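Local atomic coordinates of 2-dehydropantoate 2-reductase, putative (Enterococcus faecalis, PDB entry 2EW2), a protein that probably catalyses the NADPH-dependent reduction of 2-dehydropantoate (ketopantoate) to (R)-pantoate, a step in the biosynthesis of pantothenate. Residues B[49-54]-B[143-148]; B[86-91]-B[117-122]; B[150-155]-B[177-182]. One frame throughout, in Å; residues are numbered along the deposited sequence.

Interaction 1: residues B[49-54]-B[143-148]; sequences ADFNGE and VKLLGD
Phe51 turns one face of its ring to Leu145, whose CD1 methyl sits 3.9 Å from the ring centroid and only 11° off the normal, a CH-pi contact over the middle of the ring. CG of Phe51 lies anti to its backbone N (chi1 -157°), beside the carbonyl carbon. On the same face of the sheet, Ala49 CB meets Val143 CG2 at 3.8 Å. Beneath these side chains, residues 49-51 and 143-145 pair as parallel strands: Asp50 N donates to Val143 O (2.8 Å), Leu145 N to Asp50 O (2.9 Å) and Asn52 N to Leu145 O (2.9 Å). The other face carries Asp50 and Lys144, lying side by side and pointing the same way; their charged atoms, OD2 and NZ, stay 4.4 Å apart, too far for a salt bridge. Past the strand end, Asn52 ND2 gives a hydrogen bond to a water that in turn donates to Gly147 O.

Further out, helix 13-24 covers the Phe51 and Leu145 face through Met21 and Arg17, while Glu138 of strand 136-139 touches Asp50 and Lys144. A type I' turn from Phe51 to Glu54 leads the chain back into strand 54-58. Here the Ala49, Phe51, Val143 and Leu145 face is apolar and lies against helix 13-24; the other carries the charges of Asp50 and Lys144, whose attraction is likely modest.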
ATOM      1  N   ALA B  49     -14.803 -44.520 -10.069  1.00 30.56           N
ATOM      2  CA  ALA B  49     -14.128 -44.245  -8.817  1.00 31.29           C
ATOM      3  C   ALA B  49     -13.474 -45.493  -8.239  1.00 32.11           C
ATOM      4  O   ALA B  49     -14.063 -46.578  -8.238  1.00 32.41           O
ATOM      5  CB  ALA B  49     -15.087 -43.663  -7.815  1.00 31.02           C
ATOM      6  N   ASP B  50     -12.241 -45.326  -7.774  1.00 32.26           N
ATOM      7  CA  ASP B  50     -11.639 -46.266  -6.859  1.00 32.90           C
ATOM      8  C   ASP B  50     -12.021 -45.767  -5.476  1.00 32.88           C
ATOM      9  O   ASP B  50     -11.362 -44.900  -4.905  1.00 32.58           O
ATOM     10  CB  ASP B  50     -10.120 -46.325  -7.048  1.00 33.07           C
ATOM     11  CG  ASP B  50      -9.433 -47.196  -6.012  1.00 35.02           C
ATOM     12  OD1 ASP B  50     -10.126 -47.827  -5.172  1.00 37.25           O
ATOM     13  OD2 ASP B  50      -8.189 -47.239  -6.033  1.00 37.67           O
ATOM     14  N   PHE B  51     -13.109 -46.331  -4.963  1.00 33.28           N
ATOM     15  CA  PHE B  51     -13.793 -45.825  -3.793  1.00 34.42           C
ATOM     16  C   PHE B  51     -13.479 -46.738  -2.620  1.00 35.23           C
ATOM     17  O   PHE B  51     -14.077 -47.802  -2.497  1.00 35.55           O
ATOM     18  CB  PHE B  51     -15.304 -45.841  -4.068  1.00 34.48           C
ATOM     19  CG  PHE B  51     -16.098 -44.884  -3.234  1.00 34.50           C
ATOM     20  CD1 PHE B  51     -15.698 -44.547  -1.944  1.00 34.39           C
ATOM     21  CD2 PHE B  51     -17.270 -44.326  -3.743  1.00 35.23           C
ATOM     22  CE1 PHE B  51     -16.440 -43.671  -1.169  1.00 34.15           C
ATOM     23  CE2 PHE B  51     -18.025 -43.446  -2.976  1.00 34.88           C
ATOM     24  CZ  PHE B  51     -17.608 -43.116  -1.684  1.00 35.17           C
ATOM     25  N   ASN B  52     -12.549 -46.319  -1.765  1.00 36.09           N
ATOM     26  CA  ASN B  52     -12.095 -47.128  -0.630  1.00 37.69           C
ATOM     27  C   ASN B  52     -11.722 -48.567  -1.043  1.00 38.62           C
ATOM     28  O   ASN B  52     -12.194 -49.539  -0.439  1.00 38.65           O
ATOM     29  CB  ASN B  52     -13.152 -47.153   0.496  1.00 37.56           C
ATOM     30  CG  ASN B  52     -13.580 -45.755   0.968  1.00 38.24           C
ATOM     31  OD1 ASN B  52     -14.674 -45.600   1.498  1.00 40.42           O
ATOM     32  ND2 ASN B  52     -12.723 -44.754   0.792  1.00 36.51           N
ATOM     33  N   GLY B  53     -10.906 -48.692  -2.091  1.00 39.34           N
ATOM     34  CA  GLY B  53     -10.454 -49.997  -2.583  1.00 40.25           C
ATOM     35  C   GLY B  53     -11.401 -50.747  -3.511  1.00 41.08           C
ATOM     36  O   GLY B  53     -11.020 -51.773  -4.086  1.00 41.60           O
ATOM     37  N   GLU B  54     -12.632 -50.261  -3.664  1.00 41.48           N
ATOM     38  CA  GLU B  54     -13.617 -50.909  -4.544  1.00 42.45           C
ATOM     39  C   GLU B  54     -13.900 -50.025  -5.738  1.00 41.88           C
ATOM     40  O   GLU B  54     -14.080 -48.812  -5.585  1.00 41.99           O
ATOM     41  CB  GLU B  54     -14.944 -51.170  -3.817  1.00 42.10           C
ATOM     42  CG  GLU B  54     -14.839 -51.966  -2.515  1.00 44.60           C
ATOM     43  CD  GLU B  54     -16.200 -52.454  -2.000  1.00 45.06           C
ATOM     44  OE1 GLU B  54     -17.079 -51.608  -1.688  1.00 47.24           O
ATOM     45  OE2 GLU B  54     -16.382 -53.694  -1.898  1.00 48.56           O
ATOM     46  N   VAL B 143     -11.423 -41.177 -10.718  1.00 25.10           N
ATOM     47  CA  VAL B 143     -11.092 -40.567  -9.436  1.00 25.43           C
ATOM     48  C   VAL B 143     -10.779 -41.610  -8.367  1.00 25.42           C
ATOM     49  O   VAL B 143     -11.210 -42.768  -8.463  1.00 25.75           O
ATOM     50  CB  VAL B 143     -12.193 -39.569  -8.932  1.00 25.19           C
ATOM     51  CG1 VAL B 143     -12.422 -38.457  -9.962  1.00 26.25           C
ATOM     52  CG2 VAL B 143     -13.512 -40.283  -8.589  1.00 25.39           C
ATOM     53  N   LYS B 144     -10.022 -41.188  -7.363  1.00 25.12           N
ATOM     54  CA  LYS B 144      -9.660 -42.044  -6.255  1.00 25.78           C
ATOM     55  C   LYS B 144     -10.122 -41.395  -4.968  1.00 25.81           C
ATOM     56  O   LYS B 144      -9.782 -40.234  -4.669  1.00 26.21           O
ATOM     57  CB  LYS B 144      -8.146 -42.306  -6.221  1.00 26.01           C
ATOM     58  CG  LYS B 144      -7.726 -43.329  -5.162  1.00 26.76           C
ATOM     59  CD  LYS B 144      -6.228 -43.582  -5.187  1.00 27.22           C
ATOM     60  CE  LYS B 144      -5.892 -44.939  -4.559  1.00 30.26           C
ATOM     61  NZ  LYS B 144      -4.459 -45.286  -4.798  1.00 33.41           N
ATOM     62  N   LEU B 145     -10.894 -42.156  -4.209  1.00 25.96           N
ATOM     63  CA  LEU B 145     -11.575 -41.646  -3.039  1.00 26.75           C
ATOM     64  C   LEU B 145     -11.173 -42.494  -1.854  1.00 27.23           C
ATOM     65  O   LEU B 145     -11.429 -43.698  -1.843  1.00 27.74           O
ATOM     66  CB  LEU B 145     -13.101 -41.706  -3.246  1.00 26.49           C
ATOM     67  CG  LEU B 145     -13.713 -41.000  -4.473  1.00 26.61           C
ATOM     68  CD1 LEU B 145     -15.225 -41.084  -4.454  1.00 25.13           C
ATOM     69  CD2 LEU B 145     -13.263 -39.527  -4.549  1.00 23.63           C
ATOM     70  N   LEU B 146     -10.535 -41.863  -0.870  1.00 27.51           N
ATOM     71  CA  LEU B 146     -10.094 -42.546   0.343  1.00 27.97           C
ATOM     72  C   LEU B 146     -10.486 -41.700   1.531  1.00 28.25           C
ATOM     73  O   LEU B 146     -10.751 -40.503   1.383  1.00 28.03           O
ATOM     74  CB  LEU B 146      -8.567 -42.692   0.348  1.00 28.52           C
ATOM     75  CG  LEU B 146      -7.949 -43.530  -0.764  1.00 29.14           C
ATOM     76  CD1 LEU B 146      -6.419 -43.500  -0.660  1.00 30.79           C
ATOM     77  CD2 LEU B 146      -8.486 -44.969  -0.672  1.00 32.60           C
ATOM     78  N   GLY B 147     -10.498 -42.314   2.707  1.00 27.67           N
ATOM     79  CA  GLY B 147     -10.639 -41.573   3.942  1.00 28.14           C
ATOM     80  C   GLY B 147     -12.050 -41.135   4.282  1.00 27.90           C
ATOM     81  O   GLY B 147     -13.012 -41.514   3.615  1.00 28.32           O
ATOM     82  N   ASP B 148     -12.144 -40.318   5.322  0.70 28.41           N
ATOM     83  CA  ASP B 148     -13.402 -39.827   5.848  0.70 28.68           C
ATOM     84  C   ASP B 148     -13.532 -38.333   5.544  0.70 28.10           C
ATOM     85  O   ASP B 148     -12.686 -37.743   4.868  0.70 27.93           O
ATOM     86  CB  ASP B 148     -13.486 -40.081   7.367  0.70 29.40           C
ATOM     87  CG  ASP B 148     -12.352 -39.415   8.158  0.70 31.61           C
ATOM     88  OD1 ASP B 148     -11.840 -38.349   7.741  0.70 34.69           O
ATOM     89  OD2 ASP B 148     -11.974 -39.948   9.227  0.70 34.38           O
TER
HETATM   90  O   HOH W   1     -13.637 -42.122   1.002  1.00 26.60           O

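Interaction 2: residues B[86-91]-B[117-122]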
ATOM      1  N   GLN B  86     -13.406 -18.806 -12.744  1.00 26.74           N
ATOM      2  CA  GLN B  86     -14.333 -19.295 -13.762  1.00 27.12           C
ATOM      3  C   GLN B  86     -15.793 -19.376 -13.291  1.00 26.11           C
ATOM      4  O   GLN B  86     -16.677 -19.777 -14.058  1.00 25.17           O
ATOM      5  CB  GLN B  86     -13.876 -20.661 -14.255  1.00 28.38           C
ATOM      6  CG  GLN B  86     -12.594 -20.608 -15.083  1.00 33.22           C
ATOM      7  CD  GLN B  86     -11.688 -21.791 -14.820  1.00 40.17           C
ATOM      8  OE1 GLN B  86     -12.149 -22.887 -14.461  1.00 42.96           O
ATOM      9  NE2 GLN B  86     -10.379 -21.581 -14.994  1.00 43.71           N
ATOM     10  N   LEU B  87     -16.035 -18.999 -12.039  1.00 25.06           N
ATOM     11  CA  LEU B  87     -17.349 -19.109 -11.426  1.00 24.71           C
ATOM     12  C   LEU B  87     -18.407 -18.289 -12.154  1.00 24.78           C
ATOM     13  O   LEU B  87     -19.523 -18.758 -12.371  1.00 24.48           O
ATOM     14  CB  LEU B  87     -17.292 -18.671  -9.954  1.00 24.91           C
ATOM     15  CG  LEU B  87     -18.539 -18.924  -9.098  1.00 23.35           C
ATOM     16  CD1 LEU B  87     -18.713 -20.436  -8.831  1.00 23.11           C
ATOM     17  CD2 LEU B  87     -18.450 -18.117  -7.811  1.00 24.75           C
ATOM     18  N   ASP B  88     -18.072 -17.051 -12.506  1.00 24.90           N
ATOM     19  CA  ASP B  88     -19.060 -16.201 -13.131  1.00 25.86           C
ATOM     20  C   ASP B  88     -19.487 -16.765 -14.482  1.00 25.60           C
ATOM     21  O   ASP B  88     -20.673 -16.864 -14.756  1.00 25.48           O
ATOM     22  CB  ASP B  88     -18.576 -14.755 -13.247  1.00 26.57           C
ATOM     23  CG  ASP B  88     -19.589 -13.868 -13.940  1.00 28.90           C
ATOM     24  OD1 ASP B  88     -20.478 -13.332 -13.261  1.00 30.68           O
ATOM     25  OD2 ASP B  88     -19.499 -13.717 -15.172  1.00 33.80           O
ATOM     26  N   ALA B  89     -18.520 -17.166 -15.304  1.00 25.65           N
ATOM     27  CA  ALA B  89     -18.815 -17.718 -16.625  1.00 25.25           C
ATOM     28  C   ALA B  89     -19.557 -19.052 -16.532  1.00 24.84           C
ATOM     29  O   ALA B  89     -20.435 -19.328 -17.339  1.00 24.39           O
ATOM     30  CB  ALA B  89     -17.534 -17.878 -17.431  1.00 25.95           C
HETATM   31  N   MSE B  90     -19.214 -19.865 -15.533  1.00 24.03           N
HETATM   32  CA  MSE B  90     -19.922 -21.109 -15.264  1.00 23.59           C
HETATM   33  C   MSE B  90     -21.395 -20.870 -14.900  1.00 23.33           C
HETATM   34  O   MSE B  90     -22.287 -21.545 -15.422  1.00 22.98           O
HETATM   35  CB  MSE B  90     -19.223 -21.901 -14.144  1.00 23.82           C
HETATM   36  CG  MSE B  90     -20.068 -23.018 -13.537  1.00 26.89           C
HETATM   37 SE   MSE B  90     -20.341 -24.542 -14.767  0.85 35.79          SE
HETATM   38  CE  MSE B  90     -18.492 -25.365 -14.742  1.00 29.62           C
ATOM     39  N   PHE B  91     -21.662 -19.911 -14.022  1.00 22.82           N
ATOM     40  CA  PHE B  91     -23.046 -19.694 -13.620  1.00 22.71           C
ATOM     41  C   PHE B  91     -23.898 -19.009 -14.685  1.00 23.16           C
ATOM     42  O   PHE B  91     -25.073 -19.336 -14.843  1.00 22.56           O
ATOM     43  CB  PHE B  91     -23.166 -19.112 -12.210  1.00 22.12           C
ATOM     44  CG  PHE B  91     -23.147 -20.186 -11.144  1.00 23.08           C
ATOM     45  CD1 PHE B  91     -21.959 -20.836 -10.814  1.00 22.01           C
ATOM     46  CD2 PHE B  91     -24.333 -20.612 -10.543  1.00 22.48           C
ATOM     47  CE1 PHE B  91     -21.943 -21.869  -9.860  1.00 22.91           C
ATOM     48  CE2 PHE B  91     -24.328 -21.631  -9.600  1.00 23.13           C
ATOM     49  CZ  PHE B  91     -23.134 -22.263  -9.261  1.00 22.88           C
ATOM     50  N   LEU B 117     -22.710 -15.230  -7.425  1.00 22.90           N
ATOM     51  CA  LEU B 117     -23.808 -16.197  -7.489  1.00 23.60           C
ATOM     52  C   LEU B 117     -25.163 -15.501  -7.521  1.00 24.51           C
ATOM     53  O   LEU B 117     -26.051 -15.923  -8.267  1.00 24.31           O
ATOM     54  CB  LEU B 117     -23.723 -17.230  -6.335  1.00 22.73           C
ATOM     55  CG  LEU B 117     -22.500 -18.164  -6.348  1.00 22.27           C
ATOM     56  CD1 LEU B 117     -22.392 -19.024  -5.084  1.00 20.04           C
ATOM     57  CD2 LEU B 117     -22.502 -19.044  -7.602  1.00 21.78           C
ATOM     58  N   GLU B 118     -25.308 -14.422  -6.754  1.00 25.82           N
ATOM     59  CA  GLU B 118     -26.599 -13.730  -6.649  1.00 28.46           C
ATOM     60  C   GLU B 118     -27.062 -13.068  -7.960  1.00 28.03           C
ATOM     61  O   GLU B 118     -28.225 -12.697  -8.094  1.00 27.77           O
ATOM     62  CB  GLU B 118     -26.641 -12.757  -5.456  1.00 28.55           C
ATOM     63  CG  GLU B 118     -26.001 -11.400  -5.707  1.00 31.13           C
ATOM     64  CD  GLU B 118     -25.968 -10.513  -4.455  1.00 33.17           C
ATOM     65  OE1 GLU B 118     -26.843 -10.697  -3.562  1.00 36.41           O
ATOM     66  OE2 GLU B 118     -25.063  -9.628  -4.366  1.00 37.41           O
ATOM     67  N   LYS B 119     -26.154 -12.955  -8.929  1.00 27.96           N
ATOM     68  CA  LYS B 119     -26.522 -12.521 -10.271  1.00 28.06           C
ATOM     69  C   LYS B 119     -27.375 -13.560 -10.994  1.00 28.23           C
ATOM     70  O   LYS B 119     -28.120 -13.223 -11.912  1.00 27.96           O
ATOM     71  CB  LYS B 119     -25.266 -12.245 -11.093  1.00 28.68           C
ATOM     72  CG  LYS B 119     -24.412 -11.099 -10.576  1.00 29.68           C
ATOM     73  CD  LYS B 119     -23.593 -10.511 -11.712  1.00 33.33           C
ATOM     74  CE  LYS B 119     -22.374 -11.332 -11.999  1.00 33.78           C
ATOM     75  NZ  LYS B 119     -21.706 -10.861 -13.255  1.00 36.42           N
ATOM     76  N   TYR B 120     -27.255 -14.823 -10.575  1.00 27.58           N
ATOM     77  CA  TYR B 120     -27.799 -15.948 -11.321  1.00 27.97           C
ATOM     78  C   TYR B 120     -28.812 -16.759 -10.525  1.00 27.75           C
ATOM     79  O   TYR B 120     -29.698 -17.381 -11.100  1.00 27.86           O
ATOM     80  CB  TYR B 120     -26.653 -16.840 -11.821  1.00 27.40           C
ATOM     81  CG  TYR B 120     -25.633 -16.053 -12.611  1.00 28.89           C
ATOM     82  CD1 TYR B 120     -24.329 -15.889 -12.146  1.00 26.37           C
ATOM     83  CD2 TYR B 120     -25.993 -15.419 -13.798  1.00 28.14           C
ATOM     84  CE1 TYR B 120     -23.390 -15.159 -12.881  1.00 27.83           C
ATOM     85  CE2 TYR B 120     -25.076 -14.662 -14.518  1.00 28.37           C
ATOM     86  CZ  TYR B 120     -23.775 -14.545 -14.057  1.00 28.35           C
ATOM     87  OH  TYR B 120     -22.860 -13.814 -14.789  1.00 29.98           O
ATOM     88  N   VAL B 121     -28.664 -16.738  -9.203  1.00 27.91           N
ATOM     89  CA  VAL B 121     -29.503 -17.488  -8.278  1.00 28.32           C
ATOM     90  C   VAL B 121     -30.074 -16.456  -7.319  1.00 28.17           C
ATOM     91  O   VAL B 121     -29.353 -15.537  -6.912  1.00 28.00           O
ATOM     92  CB  VAL B 121     -28.663 -18.548  -7.481  1.00 28.36           C
ATOM     93  CG1 VAL B 121     -29.536 -19.354  -6.530  1.00 28.76           C
ATOM     94  CG2 VAL B 121     -27.902 -19.503  -8.434  1.00 28.63           C
ATOM     95  N   PRO B 122     -31.365 -16.589  -6.943  1.00 28.03           N
ATOM     96  CA  PRO B 122     -31.908 -15.623  -5.993  1.00 27.67           C
ATOM     97  C   PRO B 122     -31.048 -15.565  -4.725  1.00 27.60           C
ATOM     98  O   PRO B 122     -30.653 -16.609  -4.211  1.00 26.74           O
ATOM     99  CB  PRO B 122     -33.289 -16.205  -5.657  1.00 28.26           C
ATOM    100  CG  PRO B 122     -33.649 -17.050  -6.836  1.00 27.73           C
ATOM    101  CD  PRO B 122     -32.365 -17.609  -7.333  1.00 28.56           C
TER
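Phe91, in helix 84-94, and Tyr120, in the loop that follows helix 114-117, make the nearest backbone approach of the two segments, with CA atoms 6.5 Å apart. The polar part of the contact centres on Asp88 OD1, which two donors share. Lys119 NZ reaches it at 2.8 Å in a salt bridge on the syn side of the carboxylate, 27° out of its plane. Tyr120 OH donates to the same Asp88 OD1 at 2.9 Å, but from above the opposite face of the carboxylate, 44° out of plane. The lysine chain bends at chi3 (-80°), which places CE, and NZ continues from there in an extended step to Asp88 OD1. A lysine and a hydroxyl donating to one oxygen would be expected to favour the ionised carboxylate of Asp88.

Phe91 C lies over the centre of one face of the Tyr120 ring and Lys119 CB over the centre of the other, while Phe91 CB presses on Tyr120 CD1 at 3.4 Å. Both segments belong to the Rossmann-type half of the protein, which probably binds NADPH; there helix 84-94 follows strand 77-80 and packs on the sheet, and the loop leads on to strand 126-131. The apolar side of the contact faces that sheet. Leu117 CD2 stands 3.5 Å from the centroid of the Phe91 ring and almost on its normal, a CH-pi contact that leaves the methyl almost equidistant from all six ring carbons. The same CD2 approaches Leu87 CD2 at 4.2 Å, the two leucines crossing at about a right angle. Val104 of strand 103-106 touches Phe91, Leu117 and Val121 alike. Within the loop, Leu117 O accepts from both Tyr120 N and Val121 N, in the turn that precedes strand 126-131.

Interaction 3: residues B[150-155]-B[177-182]; sequences EIELEN and NPSYSS
Asn177 O is held by two donors: Ile151 N, in a weak hydrogen bond of 3.3 Å, and a water at 2.6 Å that also donates to Glu150 OE1. This marks the start of the parallel pairing between strands 151-155 and 178-180, the two strands of a beta-alpha-beta unit whose connection runs through helix 161-173. Strand 178-180 is the outermost on this side of the large sheet. From Asn177 the bonding steps along the chain: Ser179 N to Ile151 O (2.9 Å), Leu153 N to Ser179 O (3.1 Å), and Ser181 N to Leu153 O (2.9 Å), the last nearly straight at 171°.

Ile151, Pro178, Leu153 and Tyr180 put their side chains on the face toward helix 161-173, where Ala164 meets Leu153 and Phe171 meets Pro178; Lys161 makes a cation-pi contact with the Tyr180 ring. Glu152 and Ser179 lie on the other face, and Val184 of helix 184-195 touches Glu152. Glu154 CG stands anti to the backbone N (chi1 -175°) and the chain runs on extended, passing Ser181 O, to which CB comes within 3.2 Å. Its two carboxylate oxygens part company: OE1 accepts from Arg185 N and from a water that also donates to Ser182 O, while OE2 takes a 2.6 Å bond from another water, which lies 2.7 Å from Tyr180 OH.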
ATOM      1  N   GLU B 150     -16.436 -34.591   6.203  1.00 25.64           N
ATOM      2  CA  GLU B 150     -17.697 -33.998   6.600  1.00 26.07           C
ATOM      3  C   GLU B 150     -17.908 -32.754   5.760  1.00 24.89           C
ATOM      4  O   GLU B 150     -16.979 -32.279   5.101  1.00 24.58           O
ATOM      5  CB  GLU B 150     -17.714 -33.652   8.101  1.00 25.74           C
ATOM      6  CG  GLU B 150     -16.633 -32.671   8.549  1.00 28.28           C
ATOM      7  CD  GLU B 150     -16.826 -32.187   9.991  1.00 29.58           C
ATOM      8  OE1 GLU B 150     -17.988 -32.006  10.432  1.00 35.18           O
ATOM      9  OE2 GLU B 150     -15.812 -31.976  10.682  1.00 33.20           O
ATOM     10  N   ILE B 151     -19.139 -32.245   5.770  1.00 24.14           N
ATOM     11  CA  ILE B 151     -19.441 -30.965   5.151  1.00 22.63           C
ATOM     12  C   ILE B 151     -20.234 -30.178   6.168  1.00 22.99           C
ATOM     13  O   ILE B 151     -21.220 -30.683   6.702  1.00 23.11           O
ATOM     14  CB  ILE B 151     -20.262 -31.132   3.834  1.00 23.32           C
ATOM     15  CG1 ILE B 151     -19.505 -32.001   2.826  1.00 22.33           C
ATOM     16  CG2 ILE B 151     -20.599 -29.750   3.180  1.00 21.15           C
ATOM     17  CD1 ILE B 151     -20.227 -32.191   1.513  1.00 21.71           C
ATOM     18  N   GLU B 152     -19.790 -28.958   6.459  1.00 21.39           N
ATOM     19  CA  GLU B 152     -20.555 -28.031   7.272  1.00 22.48           C
ATOM     20  C   GLU B 152     -21.176 -27.009   6.311  1.00 21.49           C
ATOM     21  O   GLU B 152     -20.517 -26.599   5.353  1.00 20.17           O
ATOM     22  CB  GLU B 152     -19.649 -27.335   8.300  1.00 22.33           C
ATOM     23  CG  GLU B 152     -18.974 -28.293   9.304  1.00 24.51           C
ATOM     24  CD  GLU B 152     -18.166 -27.558  10.376  1.00 26.96           C
ATOM     25  OE1 GLU B 152     -17.544 -26.509  10.064  1.00 32.43           O
ATOM     26  OE2 GLU B 152     -18.175 -28.016  11.546  1.00 34.32           O
ATOM     27  N   LEU B 153     -22.441 -26.645   6.524  1.00 20.20           N
ATOM     28  CA  LEU B 153     -23.093 -25.673   5.645  1.00 20.49           C
ATOM     29  C   LEU B 153     -24.003 -24.730   6.416  1.00 20.89           C
ATOM     30  O   LEU B 153     -24.395 -25.008   7.559  1.00 20.53           O
ATOM     31  CB  LEU B 153     -23.835 -26.353   4.481  1.00 20.43           C
ATOM     32  CG  LEU B 153     -25.041 -27.247   4.800  1.00 21.24           C
ATOM     33  CD1 LEU B 153     -26.356 -26.436   4.870  1.00 20.07           C
ATOM     34  CD2 LEU B 153     -25.149 -28.329   3.751  1.00 20.93           C
ATOM     35  N   GLU B 154     -24.316 -23.602   5.787  1.00 20.55           N
ATOM     36  CA  GLU B 154     -25.103 -22.555   6.417  1.00 21.33           C
ATOM     37  C   GLU B 154     -25.796 -21.775   5.307  1.00 20.66           C
ATOM     38  O   GLU B 154     -25.182 -21.490   4.299  1.00 19.84           O
ATOM     39  CB  GLU B 154     -24.177 -21.611   7.221  1.00 21.25           C
ATOM     40  CG  GLU B 154     -24.943 -20.576   8.005  1.00 22.64           C
ATOM     41  CD  GLU B 154     -24.097 -19.639   8.858  1.00 22.29           C
ATOM     42  OE1 GLU B 154     -22.838 -19.648   8.804  1.00 20.69           O
ATOM     43  OE2 GLU B 154     -24.734 -18.865   9.609  1.00 26.90           O
ATOM     44  N   ASN B 155     -27.080 -21.467   5.485  1.00 20.61           N
ATOM     45  CA  ASN B 155     -27.788 -20.503   4.624  1.00 20.64           C
ATOM     46  C   ASN B 155     -27.285 -19.103   4.920  1.00 20.49           C
ATOM     47  O   ASN B 155     -27.069 -18.753   6.082  1.00 20.35           O
ATOM     48  CB  ASN B 155     -29.304 -20.530   4.868  1.00 20.36           C
ATOM     49  CG  ASN B 155     -29.659 -20.413   6.341  1.00 21.33           C
ATOM     50  OD1 ASN B 155     -30.358 -19.486   6.761  1.00 23.44           O
ATOM     51  ND2 ASN B 155     -29.166 -21.351   7.136  1.00 18.08           N
ATOM     52  N   ASN B 177     -21.696 -37.061   5.695  1.00 22.94           N
ATOM     53  CA  ASN B 177     -21.479 -36.535   7.064  1.00 23.11           C
ATOM     54  C   ASN B 177     -21.699 -35.008   7.210  1.00 22.74           C
ATOM     55  O   ASN B 177     -20.839 -34.288   7.735  1.00 22.41           O
ATOM     56  CB  ASN B 177     -20.107 -36.945   7.636  1.00 23.83           C
ATOM     57  CG  ASN B 177     -19.993 -38.450   7.912  1.00 25.75           C
ATOM     58  OD1 ASN B 177     -20.944 -39.104   8.367  1.00 28.44           O
ATOM     59  ND2 ASN B 177     -18.826 -39.001   7.631  1.00 26.47           N
ATOM     60  N   PRO B 178     -22.881 -34.520   6.791  1.00 23.05           N
ATOM     61  CA  PRO B 178     -23.173 -33.090   6.864  1.00 22.51           C
ATOM     62  C   PRO B 178     -23.533 -32.633   8.264  1.00 22.81           C
ATOM     63  O   PRO B 178     -23.977 -33.441   9.085  1.00 23.17           O
ATOM     64  CB  PRO B 178     -24.409 -32.967   5.986  1.00 22.65           C
ATOM     65  CG  PRO B 178     -25.133 -34.235   6.245  1.00 22.54           C
ATOM     66  CD  PRO B 178     -24.031 -35.271   6.248  1.00 22.49           C
ATOM     67  N   SER B 179     -23.353 -31.344   8.532  1.00 22.27           N
ATOM     68  CA  SER B 179     -23.956 -30.730   9.684  1.00 22.58           C
ATOM     69  C   SER B 179     -24.319 -29.289   9.350  1.00 22.22           C
ATOM     70  O   SER B 179     -23.657 -28.645   8.537  1.00 21.78           O
ATOM     71  CB  SER B 179     -23.019 -30.776  10.895  1.00 22.96           C
ATOM     72  OG  SER B 179     -21.951 -29.869  10.756  1.00 25.78           O
ATOM     73  N   TYR B 180     -25.375 -28.788   9.975  1.00 21.33           N
ATOM     74  CA  TYR B 180     -25.709 -27.380   9.862  1.00 21.25           C
ATOM     75  C   TYR B 180     -24.803 -26.669  10.844  1.00 21.68           C
ATOM     76  O   TYR B 180     -24.665 -27.118  11.990  1.00 21.39           O
ATOM     77  CB  TYR B 180     -27.176 -27.133  10.237  1.00 21.48           C
ATOM     78  CG  TYR B 180     -27.559 -25.683  10.081  1.00 21.17           C
ATOM     79  CD1 TYR B 180     -27.969 -25.188   8.841  1.00 21.87           C
ATOM     80  CD2 TYR B 180     -27.474 -24.791  11.165  1.00 21.59           C
ATOM     81  CE1 TYR B 180     -28.295 -23.839   8.676  1.00 21.90           C
ATOM     82  CE2 TYR B 180     -27.801 -23.432  11.011  1.00 22.38           C
ATOM     83  CZ  TYR B 180     -28.210 -22.976   9.758  1.00 22.17           C
ATOM     84  OH  TYR B 180     -28.550 -21.653   9.585  1.00 23.03           O
ATOM     85  N   SER B 181     -24.163 -25.588  10.411  1.00 21.44           N
ATOM     86  CA  SER B 181     -23.313 -24.829  11.318  1.00 22.31           C
ATOM     87  C   SER B 181     -23.531 -23.337  11.151  1.00 22.73           C
ATOM     88  O   SER B 181     -23.398 -22.792  10.043  1.00 22.87           O
ATOM     89  CB  SER B 181     -21.828 -25.168  11.114  1.00 22.61           C
ATOM     90  OG  SER B 181     -20.987 -24.278  11.867  1.00 24.42           O
ATOM     91  N   SER B 182     -23.831 -22.671  12.255  1.00 22.63           N
ATOM     92  CA  SER B 182     -23.933 -21.221  12.257  1.00 23.84           C
ATOM     93  C   SER B 182     -22.559 -20.520  12.408  1.00 23.62           C
ATOM     94  O   SER B 182     -22.496 -19.316  12.723  1.00 23.87           O
ATOM     95  CB  SER B 182     -24.882 -20.775  13.366  1.00 24.42           C
ATOM     96  OG  SER B 182     -24.331 -21.151  14.620  1.00 28.30           O
TER
HETATM   97  O   HOH W   2     -20.573 -32.832   9.899  1.00 57.86           O
HETATM   98  O   HOH W   3     -17.770 -23.881  10.738  1.00 48.65           O
HETATM   99  O   HOH W   4     -21.342 -17.756  10.705  1.00 24.11           O
HETATM  100  O   HOH W   5     -26.952 -19.734  10.703  1.00 32.91           O

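In the fold
All three contacts fall in or beside the Rossmann-type part of the chain, but in different sheets and flanks of it. Interaction 1 belongs to the small four-stranded sheet; interaction 3 closes one edge of the large sheet, and interaction 2 ties a helix to a loop on that sheet's flank. Interactions 1 and 3 adjoin in sequence, strand 142-145 being followed by strand 151-155, yet their centres are 23 Å apart. Interaction 2 falls within the chain between residues 54 and 143; its nearest atoms are about 15 Å from interaction 1 and about 10 Å from interaction 3. Each lies away from Glu311, which can bind magnesium but holds no ion in this chain, though the Val143 side chain lies near, without touching, the probable GxGxxG motif of Gly10, Gly12 and Gly15.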